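Local structure of BluB-like flavoprotein (3EO8) at residues Ala144-Phe149 and Ser160-Ser165. The protein binds flavin mononucleotide and probably works as an oxidoreductase of the nitroreductase family. Residues are numbered along the deposited sequence; the frame is centred on the assembly and turned at random.
Sequences AAIENF and SCWLTS. With FMN (flavin mononucleotide), chain G.
Ile146 presses its CG2 methyl onto one face of the Trp162 indole, and the dimethylbenzene end of FMN lies against the opposite face. The methyl carbon CG2 of Ile146 sits 3.3 Å from the centroid of the six-membered ring of Trp162 and only 7° off its normal, a CH-pi contact almost dead centre. CG2 gets there because it stands anti to the backbone N of Ile146; the other branch, through CG1, carries CD1 toward the pyrrole side, where it ends 3.8 Å from Trp162 NE1. On the far face, FMN C8M hangs 3.8 Å above the ring plane and C7M comes within 3.4 Å of Trp162 NE1, so the indole is a spacer between helix 137-155 and the flavin. Glu147 meets the ring at its edge in a plain contact: OE1 lies near the indole plane, 3.8 Å from CZ3 of Trp162, with the carboxylate turned 30° from the ring, and is buried with no polar partner in the model. The indole N-H is hydrogen-bonded to Gln140 OE1 of the second subunit, which together with the packing on both faces limits the ring's rotation. Just beyond Trp162 the chain turns along the flavin edge. Thr164 N donates to FMN N5 at 3.2 Å (148°), and Ser165 N reaches FMN O4 at 3.0 Å. While the flavin methyls pack on the indole face, these N-H groups would be expected to draw electron density from the oxidised flavin, probably making N5 a better electron or hydride acceptor.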
ATOM      1  N   ALA A 144      -1.540   0.815   3.502  1.00 23.13           N
ATOM      2  CA  ALA A 144      -2.647   1.329   4.309  1.00 23.24           C
ATOM      3  C   ALA A 144      -2.241   1.433   5.784  1.00 23.60           C
ATOM      4  O   ALA A 144      -2.468   2.464   6.438  1.00 24.22           O
ATOM      5  CB  ALA A 144      -3.890   0.460   4.128  1.00 22.87           C
ATOM      6  N   ALA A 145      -1.605   0.386   6.322  1.00 22.67           N
ATOM      7  CA  ALA A 145      -1.134   0.421   7.726  1.00 23.28           C
ATOM      8  C   ALA A 145      -0.093   1.503   7.976  1.00 23.46           C
ATOM      9  O   ALA A 145      -0.156   2.262   8.960  1.00 22.17           O
ATOM     10  CB  ALA A 145      -0.586  -0.963   8.135  1.00 22.16           C
ATOM     11  N   ILE A 146       0.882   1.580   7.084  1.00 23.94           N
ATOM     12  CA  ILE A 146       1.989   2.550   7.278  1.00 23.49           C
ATOM     13  C   ILE A 146       1.478   3.978   7.092  1.00 23.31           C
ATOM     14  O   ILE A 146       1.890   4.909   7.824  1.00 23.63           O
ATOM     15  CB  ILE A 146       3.199   2.229   6.358  1.00 23.03           C
ATOM     16  CG1 ILE A 146       3.866   0.894   6.732  1.00 23.11           C
ATOM     17  CG2 ILE A 146       4.221   3.349   6.404  1.00 24.57           C
ATOM     18  CD1 ILE A 146       4.864   0.379   5.678  1.00 25.03           C
ATOM     19  N   GLU A 147       0.478   4.171   6.237  1.00 23.23           N
ATOM     20  CA  GLU A 147      -0.159   5.504   6.156  1.00 22.59           C
ATOM     21  C   GLU A 147      -0.906   5.886   7.424  1.00 22.73           C
ATOM     22  O   GLU A 147      -0.765   7.007   7.864  1.00 23.03           O
ATOM     23  CB  GLU A 147      -1.000   5.635   4.888  1.00 22.95           C
ATOM     24  CG  GLU A 147      -1.612   7.013   4.659  1.00 23.33           C
ATOM     25  CD  GLU A 147      -0.615   8.112   4.264  1.00 25.04           C
ATOM     26  OE1 GLU A 147       0.603   7.853   4.228  1.00 23.59           O
ATOM     27  OE2 GLU A 147      -1.095   9.262   3.993  1.00 24.01           O
ATOM     28  N   ASN A 148      -1.624   4.946   8.049  1.00 23.42           N
ATOM     29  CA  ASN A 148      -2.286   5.196   9.324  1.00 23.44           C
ATOM     30  C   ASN A 148      -1.275   5.587  10.421  1.00 23.49           C
ATOM     31  O   ASN A 148      -1.514   6.499  11.214  1.00 23.52           O
ATOM     32  CB  ASN A 148      -3.075   3.942   9.759  1.00 23.15           C
ATOM     33  CG  ASN A 148      -4.468   3.842   9.137  1.00 23.71           C
ATOM     34  OD1 ASN A 148      -4.796   4.524   8.173  1.00 21.96           O
ATOM     35  ND2 ASN A 148      -5.289   2.946   9.700  1.00 22.57           N
ATOM     36  N   PHE A 149      -0.144   4.893  10.448  1.00 24.33           N
ATOM     37  CA  PHE A 149       0.975   5.198  11.350  1.00 23.64           C
ATOM     38  C   PHE A 149       1.466   6.623  11.069  1.00 23.69           C
ATOM     39  O   PHE A 149       1.582   7.444  11.982  1.00 24.07           O
ATOM     40  CB  PHE A 149       2.122   4.222  11.105  1.00 23.94           C
ATOM     41  CG  PHE A 149       3.254   4.311  12.093  1.00 23.87           C
ATOM     42  CD1 PHE A 149       4.146   5.380  12.077  1.00 24.11           C
ATOM     43  CD2 PHE A 149       3.491   3.259  12.988  1.00 25.03           C
ATOM     44  CE1 PHE A 149       5.213   5.444  12.988  1.00 24.44           C
ATOM     45  CE2 PHE A 149       4.550   3.329  13.883  1.00 24.12           C
ATOM     46  CZ  PHE A 149       5.397   4.418  13.882  1.00 24.33           C
ATOM     47  N   SER A 160       7.655  11.802   9.913  1.00 24.54           N
ATOM     48  CA  SER A 160       8.428  10.653   9.533  1.00 24.13           C
ATOM     49  C   SER A 160       8.717  10.650   8.031  1.00 24.19           C
ATOM     50  O   SER A 160       8.133  11.412   7.257  1.00 24.80           O
ATOM     51  CB  SER A 160       7.640   9.365   9.907  1.00 25.03           C
ATOM     52  OG  SER A 160       6.491   9.181   9.072  1.00 25.41           O
ATOM     53  N   CYS A 161       9.605   9.761   7.631  1.00 24.66           N
ATOM     54  CA  CYS A 161       9.792   9.457   6.233  1.00 23.98           C
ATOM     55  C   CYS A 161       9.701   7.974   6.147  1.00 24.80           C
ATOM     56  O   CYS A 161      10.242   7.265   6.984  1.00 23.96           O
ATOM     57  CB  CYS A 161      11.149   9.918   5.709  1.00 23.89           C
ATOM     58  SG  CYS A 161      11.403   9.800   3.893  1.00 25.86           S
ATOM     59  N   TRP A 162       9.013   7.541   5.107  1.00 24.63           N
ATOM     60  CA  TRP A 162       8.848   6.148   4.720  1.00 25.33           C
ATOM     61  C   TRP A 162      10.014   5.763   3.818  1.00 26.06           C
ATOM     62  O   TRP A 162      10.361   6.529   2.942  1.00 26.43           O
ATOM     63  CB  TRP A 162       7.551   6.129   3.938  1.00 25.07           C
ATOM     64  CG  TRP A 162       6.840   4.843   3.652  1.00 25.34           C
ATOM     65  CD1 TRP A 162       7.372   3.620   3.361  1.00 24.50           C
ATOM     66  CD2 TRP A 162       5.435   4.725   3.466  1.00 23.85           C
ATOM     67  NE1 TRP A 162       6.361   2.734   3.088  1.00 25.07           N
ATOM     68  CE2 TRP A 162       5.163   3.393   3.137  1.00 23.44           C
ATOM     69  CE3 TRP A 162       4.370   5.619   3.599  1.00 24.14           C
ATOM     70  CZ2 TRP A 162       3.863   2.927   2.921  1.00 25.09           C
ATOM     71  CZ3 TRP A 162       3.076   5.153   3.399  1.00 23.94           C
ATOM     72  CH2 TRP A 162       2.841   3.815   3.048  1.00 25.13           C
ATOM     73  N   LEU A 163      10.644   4.616   4.056  1.00 25.37           N
ATOM     74  CA  LEU A 163      11.764   4.174   3.231  1.00 25.47           C
ATOM     75  C   LEU A 163      11.607   2.777   2.712  1.00 24.65           C
ATOM     76  O   LEU A 163      11.340   1.845   3.461  1.00 24.88           O
ATOM     77  CB  LEU A 163      13.064   4.231   4.016  1.00 26.41           C
ATOM     78  CG  LEU A 163      13.535   5.619   4.512  1.00 25.10           C
ATOM     79  CD1 LEU A 163      12.946   6.041   5.858  1.00 28.17           C
ATOM     80  CD2 LEU A 163      15.085   5.656   4.557  1.00 26.03           C
ATOM     81  N   THR A 164      11.843   2.612   1.424  1.00 25.05           N
ATOM     82  CA  THR A 164      12.039   1.273   0.861  1.00 24.31           C
ATOM     83  C   THR A 164      13.351   1.196   0.097  1.00 23.77           C
ATOM     84  O   THR A 164      13.709   0.125  -0.416  1.00 25.31           O
ATOM     85  CB  THR A 164      10.855   0.821  -0.025  1.00 24.75           C
ATOM     86  OG1 THR A 164      10.613   1.769  -1.064  1.00 24.74           O
ATOM     87  CG2 THR A 164       9.596   0.593   0.831  1.00 24.00           C
ATOM     88  N   SER A 165      14.101   2.291   0.021  1.00 23.19           N
ATOM     89  CA  SER A 165      15.306   2.327  -0.820  1.00 23.16           C
ATOM     90  C   SER A 165      16.427   1.441  -0.268  1.00 23.38           C
ATOM     91  O   SER A 165      17.356   1.131  -0.969  1.00 23.94           O
ATOM     92  CB  SER A 165      15.831   3.752  -1.022  1.00 24.15           C
ATOM     93  OG  SER A 165      16.164   4.367   0.195  1.00 22.57           O
TER
HETATM   94  N1  FMN G 500      11.827   8.817   0.633  1.00 25.47           N
HETATM   95  C2  FMN G 500      13.179   8.672   0.837  1.00 27.29           C
HETATM   96  O2  FMN G 500      13.920   9.638   1.066  1.00 26.92           O
HETATM   97  N3  FMN G 500      13.737   7.423   0.806  1.00 25.11           N
HETATM   98  C4  FMN G 500      13.014   6.302   0.521  1.00 26.88           C
HETATM   99  O4  FMN G 500      13.580   5.185   0.525  1.00 26.19           O
HETATM  100  C4A FMN G 500      11.647   6.439   0.313  1.00 27.66           C
HETATM  101  N5  FMN G 500      10.875   5.321   0.062  1.00 26.95           N
HETATM  102  C5A FMN G 500       9.512   5.442  -0.107  1.00 25.67           C
HETATM  103  C6  FMN G 500       8.771   4.294  -0.321  1.00 26.29           C
HETATM  104  C7  FMN G 500       7.400   4.391  -0.481  1.00 26.54           C
HETATM  105  C7M FMN G 500       6.615   3.133  -0.309  1.00 24.95           C
HETATM  106  C8  FMN G 500       6.777   5.642  -0.395  1.00 26.78           C
HETATM  107  C8M FMN G 500       5.293   5.714  -0.168  1.00 26.89           C
HETATM  108  C9  FMN G 500       7.532   6.783  -0.171  1.00 26.21           C
HETATM  109  C9A FMN G 500       8.907   6.698  -0.016  1.00 25.70           C
HETATM  110  N10 FMN G 500       9.700   7.828   0.178  1.00 26.16           N
HETATM  111  C10 FMN G 500      11.056   7.692   0.398  1.00 26.98           C
HETATM  112  C1' FMN G 500       9.119   9.218   0.187  1.00 24.81           C
HETATM  113  C2' FMN G 500       8.857   9.768  -1.214  1.00 24.46           C
HETATM  114  O2' FMN G 500      10.079  10.164  -1.826  1.00 25.16           O
HETATM  115  C3' FMN G 500       7.930  10.970  -1.097  1.00 24.53           C
HETATM  116  O3' FMN G 500       6.691  10.533  -0.551  1.00 24.73           O
HETATM  117  C4' FMN G 500       7.686  11.743  -2.390  1.00 23.26           C
HETATM  118  O4' FMN G 500       8.890  12.291  -2.898  1.00 23.43           O
HETATM  119  C5' FMN G 500       6.685  12.871  -2.108  1.00 25.31           C
HETATM  120  O5' FMN G 500       7.251  13.760  -1.162  1.00 23.81           O
HETATM  121  P   FMN G 500       6.385  14.158   0.149  1.00 23.62           P
HETATM  122  O1P FMN G 500       7.177  15.119   0.985  1.00 24.57           O
HETATM  123  O2P FMN G 500       6.166  12.847   0.889  1.00 26.02           O
HETATM  124  O3P FMN G 500       5.024  14.731  -0.219  1.00 24.47           O